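Local coordinates for group II chitinase (Ostrinia furnacalis, PDB 6JAY), which probably hydrolyses chitin internally as an endochitinase, its family 18 catalytic domain here holding a small-molecule ligand, at residues 84-89 with 132-137; 196-201 with 247-252; 284-289 with 348-353. All coordinates share one frame; numbering follows the deposited sequence.

Overall arrangement
The three contacts follow one another along the chain within one family 18 domain, a TIM barrel with, probably, an alpha+beta insertion carrying residues 284-289. Contact 1 joins the loops after strands 78-84 and 122-126; contact 2 joins the loop after strand 192-195 to strand 244-257; contact 3 joins strand 284-286 and helix 287-296 to the loop after strand 342-346. Contacts 2 and 3 have centres about 12 Å apart and touch, because strands 244-257 and 284-286 pair antiparallel. The centre of contact 1 lies about 16 Å from that of contact 2 and 23 Å from that of contact 3. All three border the JUK site, probably the enzyme's substrate cleft.

Contact 1 of 3, residues 84-89 with 132-137; sequences GGWNDS and CWQVDC. With JUK (2-amino-1-[(furan-2-yl)methyl]-5-oxo-3-({[(2S)-oxolan-2-yl]methyl}carbamoyl)-5H-dipyrido[1,2-a:2',3'-d]pyrimidin-1-ium), chain C.
The indole of Trp86 is sandwiched between the fused rings of JUK on one face and the flat end of Gln134 on the other, while Val135 CG2 and Asn87 OD1 sit at its edge. The two segments are loops following strands 78-84 and 122-126 of the TIM barrel, and Gln134 occupies the second position of a type I' beta turn from Trp133 to Asp136.

JUK C12 lies 3.7 Å from the ring plane and over its centre; at the pyrrole side Trp86 NE1 comes within 3.3 Å of JUK C14. This large flat overlap makes Trp86 a wall of the ligand site. With chi1 at 178°, Trp86 CG is anti to its own backbone N, which carries the indole out from its loop and toward the turn. Behind the indole, the Gln134 amide stacks nearly flush with it, the planes only 13° apart. The aliphatic part joins in: Gln134 CG stands 3.8 Å from the centroid of the Trp86 six-membered ring in a CH-pi contact, almost on the ring normal.

The extended glutamine chain brings its amide to the Trp86 main chain, where Gln134 NE2 donates to Trp86 O over 2.9 Å. The carbonyl is met from above its plane, and Ser89 N donates to the same oxygen from the opposite face; two bonds therefore grip Trp86 O and help fix the backbone that carries the indole. Trp86 NE1 lies beside Gln134 NE2 without bonding to it, both being donors. Val135 CG2 bridges the rim, 3.8 Å from Trp86 CZ3 and 3.9 Å from JUK C18. The turn itself is closed at its base by the disulfide, Cys132 SG to Cys137 SG at 2.0 Å.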
loop_
_atom_site.group_PDB
_atom_site.type_symbol
_atom_site.label_atom_id
_atom_site.label_comp_id
_atom_site.label_asym_id
_atom_site.label_seq_id
_atom_site.Cartn_x
_atom_site.Cartn_y
_atom_site.Cartn_z
ATOM N N GLY A 84 10.829 -4.153 4.439
ATOM C CA GLY A 84 10.307 -5.261 3.661
ATOM C C GLY A 84 9.823 -4.880 2.276
ATOM O O GLY A 84 10.601 -4.400 1.448
ATOM N N GLY A 85 8.533 -5.071 2.025
ATOM C CA GLY A 85 7.969 -4.904 0.701
ATOM C C GLY A 85 7.900 -6.223 -0.051
ATOM O O GLY A 85 8.471 -7.241 0.348
ATOM N N TRP A 86 7.181 -6.194 -1.180
ATOM C CA TRP A 86 6.985 -7.410 -1.971
ATOM C C TRP A 86 8.311 -8.060 -2.346
ATOM O O TRP A 86 8.511 -9.260 -2.118
ATOM C CB TRP A 86 6.184 -7.096 -3.235
ATOM C CG TRP A 86 5.980 -8.297 -4.109
ATOM C CD1 TRP A 86 6.717 -8.659 -5.195
ATOM C CD2 TRP A 86 4.974 -9.300 -3.950
ATOM N NE1 TRP A 86 6.230 -9.835 -5.728
ATOM C CE2 TRP A 86 5.155 -10.244 -4.981
ATOM C CE3 TRP A 86 3.935 -9.494 -3.033
ATOM C CZ2 TRP A 86 4.333 -11.364 -5.119
ATOM C CZ3 TRP A 86 3.113 -10.600 -3.182
ATOM C CH2 TRP A 86 3.321 -11.520 -4.217
ATOM N N ASN A 87 9.230 -7.288 -2.938
ATOM C CA ASN A 87 10.460 -7.886 -3.451
ATOM C C ASN A 87 11.306 -8.488 -2.335
ATOM O O ASN A 87 11.859 -9.583 -2.491
ATOM C CB ASN A 87 11.262 -6.865 -4.258
ATOM C CG ASN A 87 10.638 -6.577 -5.604
ATOM O OD1 ASN A 87 9.824 -7.354 -6.097
ATOM N ND2 ASN A 87 11.021 -5.462 -6.208
ATOM N N ASP A 88 11.389 -7.813 -1.184
ATOM C CA ASP A 88 12.198 -8.336 -0.088
ATOM C C ASP A 88 11.560 -9.536 0.591
ATOM O O ASP A 88 12.232 -10.210 1.378
ATOM C CB ASP A 88 12.479 -7.242 0.945
ATOM C CG ASP A 88 13.803 -7.458 1.663
ATOM O OD1 ASP A 88 14.795 -7.759 0.965
ATOM O OD2 ASP A 88 13.859 -7.323 2.904
ATOM N N SER A 89 10.300 -9.830 0.295
ATOM C CA SER A 89 9.590 -10.937 0.918
ATOM C C SER A 89 9.670 -12.234 0.120
ATOM O O SER A 89 8.969 -13.191 0.452
ATOM C CB SER A 89 8.131 -10.553 1.160
ATOM O OG SER A 89 8.035 -9.405 1.987
ATOM N N CYS A 132 2.337 -16.998 4.446
ATOM C CA CYS A 132 2.044 -17.010 3.013
ATOM C C CYS A 132 3.029 -16.090 2.298
ATOM O O CYS A 132 2.703 -14.970 1.891
ATOM C CB CYS A 132 0.595 -16.599 2.777
ATOM S SG CYS A 132 -0.579 -17.523 3.807
ATOM N N TRP A 133 4.259 -16.583 2.146
ATOM C CA TRP A 133 5.325 -15.805 1.527
ATOM C C TRP A 133 4.934 -15.458 0.100
ATOM O O TRP A 133 4.670 -16.354 -0.708
ATOM C CB TRP A 133 6.626 -16.602 1.508
ATOM C CG TRP A 133 7.071 -17.167 2.834
ATOM C CD1 TRP A 133 6.616 -16.838 4.084
ATOM C CD2 TRP A 133 8.076 -18.162 3.022
ATOM N NE1 TRP A 133 7.282 -17.574 5.039
ATOM C CE2 TRP A 133 8.181 -18.397 4.409
ATOM C CE3 TRP A 133 8.898 -18.884 2.148
ATOM C CZ2 TRP A 133 9.073 -19.326 4.941
ATOM C CZ3 TRP A 133 9.784 -19.800 2.679
ATOM C CH2 TRP A 133 9.866 -20.013 4.063
ATOM N N GLN A 134 4.914 -14.166 -0.218
ATOM C CA GLN A 134 4.413 -13.698 -1.515
ATOM C C GLN A 134 3.092 -14.377 -1.892
ATOM O O GLN A 134 2.893 -14.825 -3.025
ATOM C CB GLN A 134 5.474 -13.809 -2.616
ATOM C CG GLN A 134 6.587 -12.775 -2.440
ATOM C CD GLN A 134 7.549 -12.722 -3.607
ATOM O OE1 GLN A 134 7.701 -13.694 -4.359
ATOM N NE2 GLN A 134 8.204 -11.576 -3.771
ATOM N N VAL A 135 2.198 -14.481 -0.904
ATOM C CA VAL A 135 0.815 -14.961 -1.019
ATOM C C VAL A 135 0.691 -16.487 -1.078
ATOM O O VAL A 135 -0.418 -17.026 -1.020
ATOM C CB VAL A 135 -0.007 -14.224 -2.105
ATOM C CG1 VAL A 135 -1.494 -14.506 -1.964
ATOM C CG2 VAL A 135 0.194 -12.712 -1.999
ATOM N N ASP A 136 1.816 -17.201 -1.127
ATOM C CA ASP A 136 1.799 -18.665 -1.239
ATOM C C ASP A 136 1.796 -19.269 0.164
ATOM O O ASP A 136 2.845 -19.411 0.795
ATOM C CB ASP A 136 2.992 -19.156 -2.050
ATOM C CG ASP A 136 2.873 -20.622 -2.437
ATOM O OD1 ASP A 136 2.100 -21.357 -1.783
ATOM O OD2 ASP A 136 3.579 -21.038 -3.378
ATOM N N CYS A 137 0.611 -19.668 0.631
ATOM C CA CYS A 137 0.465 -20.203 1.979
ATOM C C CYS A 137 1.101 -21.576 2.156
ATOM O O CYS A 137 1.270 -22.017 3.296
ATOM C CB CYS A 137 -1.010 -20.206 2.397
ATOM S SG CYS A 137 -1.755 -18.537 2.487
HETATM C C1 JUK C . 5.816 -2.392 -7.764
HETATM C C10 JUK C . 4.197 -10.586 -8.930
HETATM C C11 JUK C . 4.242 -5.954 -6.575
HETATM C C12 JUK C . 2.443 -7.714 -6.193
HETATM C C13 JUK C . 3.633 -7.377 -6.922
HETATM C C14 JUK C . 4.170 -8.365 -7.794
HETATM C C15 JUK C . 0.620 -9.374 -5.727
HETATM C C16 JUK C . 1.828 -8.989 -6.407
HETATM C C17 JUK C . 2.402 -9.902 -7.302
HETATM C C18 JUK C . -1.097 -10.936 -5.280
HETATM C C19 JUK C . 0.606 -11.437 -6.781
HETATM C C2 JUK C . 6.493 -0.989 -8.185
HETATM C C20 JUK C . 0.015 -12.751 -7.028
HETATM C C21 JUK C . -1.172 -13.116 -6.349
HETATM C C22 JUK C . -1.732 -12.201 -5.471
HETATM C C3 JUK C . 6.498 -0.957 -9.528
HETATM C C4 JUK C . 5.853 -3.134 -8.859
HETATM C C5 JUK C . 5.055 -4.489 -8.814
HETATM C C6 JUK C . 2.629 -11.220 -10.860
HETATM C C7 JUK C . 2.692 -10.972 -12.307
HETATM C C8 JUK C . 3.848 -10.248 -12.526
HETATM C C9 JUK C . 3.751 -10.603 -10.390
HETATM N N1 JUK C . 4.835 -4.785 -7.394
HETATM N N2 JUK C . 5.347 -8.070 -8.497
HETATM N N3 JUK C . 3.565 -9.568 -7.991
HETATM N N4 JUK C . 1.790 -11.102 -7.472
HETATM N N5 JUK C . 0.051 -10.615 -5.953
HETATM O O1 JUK C . 0.019 -8.479 -4.825
HETATM O O2 JUK C . 5.552 -2.089 -9.965
HETATM O O3 JUK C . 4.447 -10.061 -11.391
HETATM O O4 JUK C . 4.247 -5.745 -5.371
#

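Contact 2 of 3, residues 196-201 with 247-252. With JUK (2-amino-1-[(furan-2-yl)methyl]-5-oxo-3-({[(2S)-oxolan-2-yl]methyl}carbamoyl)-5H-dipyrido[1,2-a:2',3'-d]pyrimidin-1-ium), chain C.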
loop_
_atom_site.group_PDB
_atom_site.type_symbol
_atom_site.label_atom_id
_atom_site.label_comp_id
_atom_site.label_asym_id
_atom_site.label_seq_id
_atom_site.Cartn_x
_atom_site.Cartn_y
_atom_site.Cartn_z
ATOM N N MET A 196 -3.912 -3.375 3.096
ATOM C CA MET A 196 -3.616 -3.181 1.679
ATOM C C MET A 196 -4.790 -3.678 0.839
ATOM O O MET A 196 -4.726 -4.712 0.172
ATOM C CB MET A 196 -2.304 -3.855 1.319
ATOM C CG MET A 196 -1.138 -3.131 1.957
ATOM S SD MET A 196 0.462 -3.789 1.493
ATOM C CE MET A 196 0.384 -5.308 2.354
ATOM N N THR A 197 -5.872 -2.896 0.884
ATOM C CA THR A 197 -7.128 -3.198 0.187
ATOM C C THR A 197 -7.018 -2.892 -1.311
ATOM O O THR A 197 -7.762 -2.095 -1.882
ATOM C CB THR A 197 -8.286 -2.454 0.843
ATOM O OG1 THR A 197 -7.840 -1.165 1.297
ATOM C CG2 THR A 197 -8.814 -3.234 2.050
ATOM N N TYR A 198 -6.056 -3.559 -1.939
ATOM C CA TYR A 198 -5.827 -3.446 -3.372
ATOM C C TYR A 198 -5.041 -4.671 -3.800
ATOM O O TYR A 198 -4.680 -5.520 -2.978
ATOM C CB TYR A 198 -5.117 -2.135 -3.742
ATOM C CG TYR A 198 -3.939 -1.770 -2.849
ATOM C CD1 TYR A 198 -2.750 -2.485 -2.901
ATOM C CD2 TYR A 198 -4.022 -0.698 -1.963
ATOM C CE1 TYR A 198 -1.674 -2.143 -2.091
ATOM C CE2 TYR A 198 -2.950 -0.351 -1.148
ATOM C CZ TYR A 198 -1.786 -1.081 -1.224
ATOM O OH TYR A 198 -0.716 -0.738 -0.430
ATOM N N ASP A 199 -4.784 -4.761 -5.103
ATOM C CA ASP A 199 -4.208 -5.959 -5.708
ATOM C C ASP A 199 -5.069 -7.195 -5.450
ATOM O O ASP A 199 -4.557 -8.310 -5.328
ATOM C CB ASP A 199 -2.750 -6.187 -5.296
ATOM C CG ASP A 199 -1.822 -5.112 -5.820
ATOM O OD1 ASP A 199 -2.227 -4.371 -6.747
ATOM O OD2 ASP A 199 -0.685 -4.997 -5.303
ATOM N N TYR A 200 -6.391 -7.011 -5.367
ATOM C CA TYR A 200 -7.269 -8.172 -5.299
ATOM C C TYR A 200 -7.226 -8.956 -6.595
ATOM O O TYR A 200 -7.488 -10.168 -6.602
ATOM C CB TYR A 200 -8.706 -7.732 -5.056
ATOM C CG TYR A 200 -8.997 -7.246 -3.664
ATOM C CD1 TYR A 200 -9.285 -8.143 -2.638
ATOM C CD2 TYR A 200 -8.989 -5.885 -3.373
ATOM C CE1 TYR A 200 -9.567 -7.702 -1.374
ATOM C CE2 TYR A 200 -9.277 -5.434 -2.105
ATOM C CZ TYR A 200 -9.569 -6.349 -1.107
ATOM O OH TYR A 200 -9.841 -5.883 0.149
ATOM N N HIS A 201 -6.912 -8.278 -7.698
ATOM C CA HIS A 201 -6.885 -8.880 -9.022
ATOM C C HIS A 201 -5.714 -8.327 -9.815
ATOM O O HIS A 201 -5.254 -7.206 -9.575
ATOM C CB HIS A 201 -8.204 -8.639 -9.754
ATOM C CG HIS A 201 -9.361 -9.277 -9.068
ATOM N ND1 HIS A 201 -9.517 -10.646 -9.014
ATOM C CD2 HIS A 201 -10.390 -8.748 -8.367
ATOM C CE1 HIS A 201 -10.601 -10.931 -8.314
ATOM N NE2 HIS A 201 -11.148 -9.799 -7.909
ATOM N N GLY A 247 -6.193 1.123 2.681
ATOM C CA GLY A 247 -5.365 1.423 1.518
ATOM C C GLY A 247 -6.176 1.712 0.260
ATOM O O GLY A 247 -7.195 1.076 -0.022
ATOM N N MET A 248 -5.675 2.664 -0.525
ATOM C CA MET A 248 -6.261 3.012 -1.806
ATOM C C MET A 248 -5.151 3.095 -2.847
ATOM O O MET A 248 -4.096 3.713 -2.589
ATOM C CB MET A 248 -7.016 4.341 -1.701
ATOM C CG MET A 248 -8.379 4.226 -0.960
ATOM S SD MET A 248 -8.997 5.830 -0.428
ATOM C CE MET A 248 -7.881 6.196 0.921
ATOM N N PRO A 249 -5.326 2.474 -4.013
ATOM C CA PRO A 249 -4.254 2.457 -5.022
ATOM C C PRO A 249 -4.237 3.701 -5.891
ATOM O O PRO A 249 -5.278 4.133 -6.402
ATOM C CB PRO A 249 -4.601 1.229 -5.875
ATOM C CG PRO A 249 -6.098 1.165 -5.812
ATOM C CD PRO A 249 -6.484 1.649 -4.414
ATOM N N MET A 250 -3.051 4.276 -6.078
ATOM C CA MET A 250 -2.826 5.349 -7.031
ATOM C C MET A 250 -2.350 4.821 -8.375
ATOM O O MET A 250 -1.659 5.542 -9.106
ATOM C CB MET A 250 -1.802 6.342 -6.474
ATOM C CG MET A 250 -2.067 6.812 -5.029
ATOM S SD MET A 250 -3.374 8.045 -4.862
ATOM C CE MET A 250 -4.779 6.989 -4.482
ATOM N N TYR A 251 -2.689 3.577 -8.702
ATOM C CA TYR A 251 -2.212 2.905 -9.900
ATOM C C TYR A 251 -3.272 1.892 -10.319
ATOM O O TYR A 251 -4.240 1.636 -9.595
ATOM C CB TYR A 251 -0.883 2.180 -9.613
ATOM C CG TYR A 251 -1.066 1.069 -8.601
ATOM C CD1 TYR A 251 -0.997 1.327 -7.233
ATOM C CD2 TYR A 251 -1.359 -0.227 -9.014
ATOM C CE1 TYR A 251 -1.199 0.314 -6.303
ATOM C CE2 TYR A 251 -1.572 -1.232 -8.108
ATOM C CZ TYR A 251 -1.494 -0.957 -6.753
ATOM O OH TYR A 251 -1.699 -1.971 -5.847
ATOM N N GLY A 252 -3.063 1.276 -11.481
ATOM C CA GLY A 252 -3.947 0.232 -11.947
ATOM C C GLY A 252 -3.195 -1.041 -12.282
ATOM O O GLY A 252 -1.982 -1.043 -12.489
HETATM C C1 JUK C . 5.816 -2.392 -7.764
HETATM C C10 JUK C . 4.197 -10.586 -8.930
HETATM C C11 JUK C . 4.242 -5.954 -6.575
HETATM C C12 JUK C . 2.443 -7.714 -6.193
HETATM C C13 JUK C . 3.633 -7.377 -6.922
HETATM C C14 JUK C . 4.170 -8.365 -7.794
HETATM C C15 JUK C . 0.620 -9.374 -5.727
HETATM C C16 JUK C . 1.828 -8.989 -6.407
HETATM C C17 JUK C . 2.402 -9.902 -7.302
HETATM C C18 JUK C . -1.097 -10.936 -5.280
HETATM C C19 JUK C . 0.606 -11.437 -6.781
HETATM C C2 JUK C . 6.493 -0.989 -8.185
HETATM C C20 JUK C . 0.015 -12.751 -7.028
HETATM C C21 JUK C . -1.172 -13.116 -6.349
HETATM C C22 JUK C . -1.732 -12.201 -5.471
HETATM C C3 JUK C . 6.498 -0.957 -9.528
HETATM C C4 JUK C . 5.853 -3.134 -8.859
HETATM C C5 JUK C . 5.055 -4.489 -8.814
HETATM C C6 JUK C . 2.629 -11.220 -10.860
HETATM C C7 JUK C . 2.692 -10.972 -12.307
HETATM C C8 JUK C . 3.848 -10.248 -12.526
HETATM C C9 JUK C . 3.751 -10.603 -10.390
HETATM N N1 JUK C . 4.835 -4.785 -7.394
HETATM N N2 JUK C . 5.347 -8.070 -8.497
HETATM N N3 JUK C . 3.565 -9.568 -7.991
HETATM N N4 JUK C . 1.790 -11.102 -7.472
HETATM N N5 JUK C . 0.051 -10.615 -5.953
HETATM O O1 JUK C . 0.019 -8.479 -4.825
HETATM O O2 JUK C . 5.552 -2.089 -9.965
HETATM O O3 JUK C . 4.447 -10.061 -11.391
HETATM O O4 JUK C . 4.247 -5.745 -5.371
HETATM O O HOH W 1 -9.196 0.339 -1.757
#
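Around Tyr198 and Pro249, whose CA atoms are 6.3 Å apart, the chain runs in roughly the same direction in both segments, with end-to-end lines 32° apart. Residues 196-199 form the MxYD motif of family 18.

Thr197, at the centre of an inverse gamma turn, sends OG1 to Gly247 O over 2.7 Å, in the carbonyl plane and on a lone pair. A water donates to that same Gly247 O and to Thr197 O, linking the two main chains. Tyr198 lays the edge of its ring along the main chain of Gly247, CE2 being 4.0 Å from Gly247 CA, where the glycine leaves room for it; Tyr198 CB meets Pro249 CB at 4.0 Å.

The phenol of Tyr251 crosses both neighbours at about a right angle. Its CG lies between the backbone N and carbonyl carbon (chi1 64°), which lets the OH reach Asp199. Tyr251 OH donates to Asp199 OD1 at 2.6 Å, arriving 48° above the carboxylate plane, and also lies 3.2 Å from Tyr198 CD1. Gln253 NE2 is a second donor to Asp199 OD1, a pairing that should steady the carboxylate. Asp199 OD2 stays 3.6 Å from JUK O1 without bonding to it.

Tyr198 packs on Met344 and Trp346 of strand 342-346; Thr197 rests on helix 227-236 and Met248 on helix 325-337, while Tyr251 stacks on Phe284 of strand 284-286.

Contact 3 of 3, residues 284-289 with 348-353; sequences FLAYYE and LDLDDY. With JUK (2-amino-1-[(furan-2-yl)methyl]-5-oxo-3-({[(2S)-oxolan-2-yl]methyl}carbamoyl)-5H-dipyrido[1,2-a:2',3'-d]pyrimidin-1-ium), chain C.
Phe284 presses the far edge of its ring on Leu350, with CZ 3.6 Å from Leu350 CD1, and overlaps the oxolane of JUK, whose O2 sits over the ring centre at 3.7 Å. Leu350 turns CG away from its carbonyl carbon (chi1 -57°), and its two methyls then divide the work: CD1 stays in the plane of the phenylalanine ring, while CD2 also reaches Ala286 CB at 3.8 Å. Leu350 thus borders the rim of Phe284 while JUK lies on one face.

Farther along, the Tyr288 ring slots between its own segment and the loop. Ala286 CB lies over one face, offset toward the rim, and the ring edge points at main-chain oxygens: Tyr288 CE2 is 3.3 Å from Asp349 O and CD2 is 3.4 Å from Asp351 O. Tyr288 N makes a weak hydrogen bond to Leu350 O, 3.5 Å long. At the phenol end a water links Tyr288 OH to Asp349 O, with a weaker bond to Tyr353 OH, which itself bonds to Lys25 O.

Ala286 is the N-cap residue of helix 287-296, and its N-H is taken by Glu289 OE1 at 2.8 Å through the anti lone pair, tying the first turn back to the strand. Asp351 and Asp352 look to other partners: Asp351 bonds to His362, and Asp352 to the backbone of Arg356 and Cys357.

The contact lies where strand 284-286, antiparallel to strand 244-257, passes into helix 287-296, consistent with the alpha+beta insertion of these chitinases. The loop after strand 342-346 closes against this junction, with helix 363-373 packed on Tyr287, Asp351 and Asp352, and Met250 and Tyr251 of strand 244-257 beside Leu350.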
loop_
_atom_site.group_PDB
_atom_site.type_symbol
_atom_site.label_atom_id
_atom_site.label_comp_id
_atom_site.label_asym_id
_atom_site.label_seq_id
_atom_site.Cartn_x
_atom_site.Cartn_y
_atom_site.Cartn_z
ATOM N N PHE A 284 1.354 -3.148 -14.713
ATOM C CA PHE A 284 1.232 -2.052 -13.765
ATOM C C PHE A 284 1.241 -0.745 -14.538
ATOM O O PHE A 284 2.058 -0.566 -15.444
ATOM C CB PHE A 284 2.446 -2.094 -12.829
ATOM C CG PHE A 284 2.488 -0.997 -11.804
ATOM C CD1 PHE A 284 3.151 0.197 -12.072
ATOM C CD2 PHE A 284 1.901 -1.172 -10.555
ATOM C CE1 PHE A 284 3.219 1.199 -11.119
ATOM C CE2 PHE A 284 1.969 -0.167 -9.594
ATOM C CZ PHE A 284 2.631 1.013 -9.879
ATOM N N LEU A 285 0.349 0.177 -14.172
ATOM C CA LEU A 285 0.390 1.528 -14.725
ATOM C C LEU A 285 0.096 2.539 -13.627
ATOM O O LEU A 285 -0.880 2.390 -12.887
ATOM C CB LEU A 285 -0.652 1.708 -15.843
ATOM C CG LEU A 285 -0.389 0.951 -17.151
ATOM C CD1 LEU A 285 -1.577 1.091 -18.100
ATOM C CD2 LEU A 285 0.887 1.456 -17.823
ATOM N N ALA A 286 0.901 3.594 -13.551
ATOM C CA ALA A 286 0.576 4.660 -12.618
ATOM C C ALA A 286 -0.700 5.368 -13.064
ATOM O O ALA A 286 -1.071 5.343 -14.240
ATOM C CB ALA A 286 1.711 5.681 -12.571
ATOM N N TYR A 287 -1.383 6.014 -12.110
ATOM C CA TYR A 287 -2.556 6.797 -12.489
ATOM C C TYR A 287 -2.214 7.827 -13.558
ATOM O O TYR A 287 -3.011 8.068 -14.471
ATOM C CB TYR A 287 -3.206 7.485 -11.283
ATOM C CG TYR A 287 -4.398 8.307 -11.726
ATOM C CD1 TYR A 287 -5.592 7.681 -12.070
ATOM C CD2 TYR A 287 -4.318 9.689 -11.863
ATOM C CE1 TYR A 287 -6.691 8.414 -12.511
ATOM C CE2 TYR A 287 -5.415 10.431 -12.301
ATOM C CZ TYR A 287 -6.595 9.779 -12.617
ATOM O OH TYR A 287 -7.688 10.487 -13.063
ATOM N N TYR A 288 -1.037 8.451 -13.470
ATOM C CA TYR A 288 -0.711 9.461 -14.471
ATOM C C TYR A 288 -0.418 8.859 -15.836
ATOM O O TYR A 288 -0.446 9.587 -16.839
ATOM C CB TYR A 288 0.418 10.374 -14.000
ATOM C CG TYR A 288 1.779 9.718 -13.842
ATOM C CD1 TYR A 288 2.587 9.431 -14.949
ATOM C CD2 TYR A 288 2.273 9.421 -12.580
ATOM C CE1 TYR A 288 3.834 8.852 -14.797
ATOM C CE2 TYR A 288 3.516 8.829 -12.418
ATOM C CZ TYR A 288 4.296 8.551 -13.527
ATOM O OH TYR A 288 5.540 7.986 -13.358
ATOM N N GLU A 289 -0.112 7.566 -15.894
ATOM C CA GLU A 289 -0.037 6.869 -17.174
ATOM C C GLU A 289 -1.427 6.506 -17.683
ATOM O O GLU A 289 -1.688 6.597 -18.893
ATOM C CB GLU A 289 0.855 5.631 -17.036
ATOM C CG GLU A 289 2.332 5.992 -16.827
ATOM C CD GLU A 289 3.210 4.800 -16.473
ATOM O OE1 GLU A 289 2.817 3.978 -15.617
ATOM O OE2 GLU A 289 4.326 4.690 -17.026
ATOM N N LEU A 348 2.731 7.939 -3.286
ATOM C CA LEU A 348 2.780 9.356 -3.653
ATOM C C LEU A 348 3.153 9.564 -5.115
ATOM O O LEU A 348 2.572 10.421 -5.797
ATOM C CB LEU A 348 3.802 10.064 -2.767
ATOM C CG LEU A 348 3.322 10.367 -1.349
ATOM C CD1 LEU A 348 4.526 10.607 -0.416
ATOM C CD2 LEU A 348 2.376 11.567 -1.335
ATOM N N ASP A 349 4.132 8.807 -5.603
ATOM C CA ASP A 349 4.740 9.035 -6.909
ATOM C C ASP A 349 3.924 8.470 -8.058
ATOM O O ASP A 349 4.343 8.596 -9.215
ATOM C CB ASP A 349 6.118 8.374 -6.924
ATOM C CG ASP A 349 6.052 6.939 -6.481
ATOM O OD1 ASP A 349 6.163 6.696 -5.256
ATOM O OD2 ASP A 349 5.823 6.060 -7.341
ATOM N N LEU A 350 2.762 7.875 -7.787
ATOM C CA LEU A 350 1.948 7.272 -8.827
ATOM C C LEU A 350 0.700 8.081 -9.170
ATOM O O LEU A 350 0.151 7.906 -10.267
ATOM C CB LEU A 350 1.569 5.834 -8.432
ATOM C CG LEU A 350 2.769 4.915 -8.132
ATOM C CD1 LEU A 350 2.318 3.646 -7.425
ATOM C CD2 LEU A 350 3.521 4.582 -9.426
ATOM N N ASP A 351 0.244 8.953 -8.269
ATOM C CA ASP A 351 -0.803 9.930 -8.563
ATOM C C ASP A 351 -0.263 10.940 -9.585
ATOM O O ASP A 351 0.932 10.981 -9.866
ATOM C CB ASP A 351 -1.194 10.620 -7.251
ATOM C CG ASP A 351 -2.505 11.401 -7.318
ATOM O OD1 ASP A 351 -3.247 11.378 -8.336
ATOM O OD2 ASP A 351 -2.766 12.081 -6.303
ATOM N N ASP A 352 -1.149 11.763 -10.147
ATOM C CA ASP A 352 -0.730 12.750 -11.157
ATOM C C ASP A 352 -0.218 14.024 -10.470
ATOM O O ASP A 352 -0.829 15.095 -10.520
ATOM C CB ASP A 352 -1.871 13.034 -12.126
ATOM C CG ASP A 352 -1.453 13.921 -13.289
ATOM O OD1 ASP A 352 -0.239 14.041 -13.554
ATOM O OD2 ASP A 352 -2.354 14.505 -13.936
ATOM N N TYR A 353 0.951 13.893 -9.828
ATOM C CA TYR A 353 1.504 15.012 -9.063
ATOM C C TYR A 353 1.984 16.153 -9.952
ATOM O O TYR A 353 2.143 17.271 -9.457
ATOM C CB TYR A 353 2.646 14.552 -8.133
ATOM C CG TYR A 353 3.778 13.841 -8.842
ATOM C CD1 TYR A 353 3.667 12.507 -9.176
ATOM C CD2 TYR A 353 4.960 14.505 -9.162
ATOM C CE1 TYR A 353 4.673 11.846 -9.837
ATOM C CE2 TYR A 353 6.002 13.837 -9.822
ATOM C CZ TYR A 353 5.836 12.509 -10.158
ATOM O OH TYR A 353 6.821 11.795 -10.807
HETATM C C1 JUK C . 5.816 -2.392 -7.764
HETATM C C10 JUK C . 4.197 -10.586 -8.930
HETATM C C11 JUK C . 4.242 -5.954 -6.575
HETATM C C12 JUK C . 2.443 -7.714 -6.193
HETATM C C13 JUK C . 3.633 -7.377 -6.922
HETATM C C14 JUK C . 4.170 -8.365 -7.794
HETATM C C15 JUK C . 0.620 -9.374 -5.727
HETATM C C16 JUK C . 1.828 -8.989 -6.407
HETATM C C17 JUK C . 2.402 -9.902 -7.302
HETATM C C18 JUK C . -1.097 -10.936 -5.280
HETATM C C19 JUK C . 0.606 -11.437 -6.781
HETATM C C2 JUK C . 6.493 -0.989 -8.185
HETATM C C20 JUK C . 0.015 -12.751 -7.028
HETATM C C21 JUK C . -1.172 -13.116 -6.349
HETATM C C22 JUK C . -1.732 -12.201 -5.471
HETATM C C3 JUK C . 6.498 -0.957 -9.528
HETATM C C4 JUK C . 5.853 -3.134 -8.859
HETATM C C5 JUK C . 5.055 -4.489 -8.814
HETATM C C6 JUK C . 2.629 -11.220 -10.860
HETATM C C7 JUK C . 2.692 -10.972 -12.307
HETATM C C8 JUK C . 3.848 -10.248 -12.526
HETATM C C9 JUK C . 3.751 -10.603 -10.390
HETATM N N1 JUK C . 4.835 -4.785 -7.394
HETATM N N2 JUK C . 5.347 -8.070 -8.497
HETATM N N3 JUK C . 3.565 -9.568 -7.991
HETATM N N4 JUK C . 1.790 -11.102 -7.472
HETATM N N5 JUK C . 0.051 -10.615 -5.953
HETATM O O1 JUK C . 0.019 -8.479 -4.825
HETATM O O2 JUK C . 5.552 -2.089 -9.965
HETATM O O3 JUK C . 4.447 -10.061 -11.391
HETATM O O4 JUK C . 4.247 -5.745 -5.371
HETATM O O HOH W 2 6.605 8.493 -10.858
#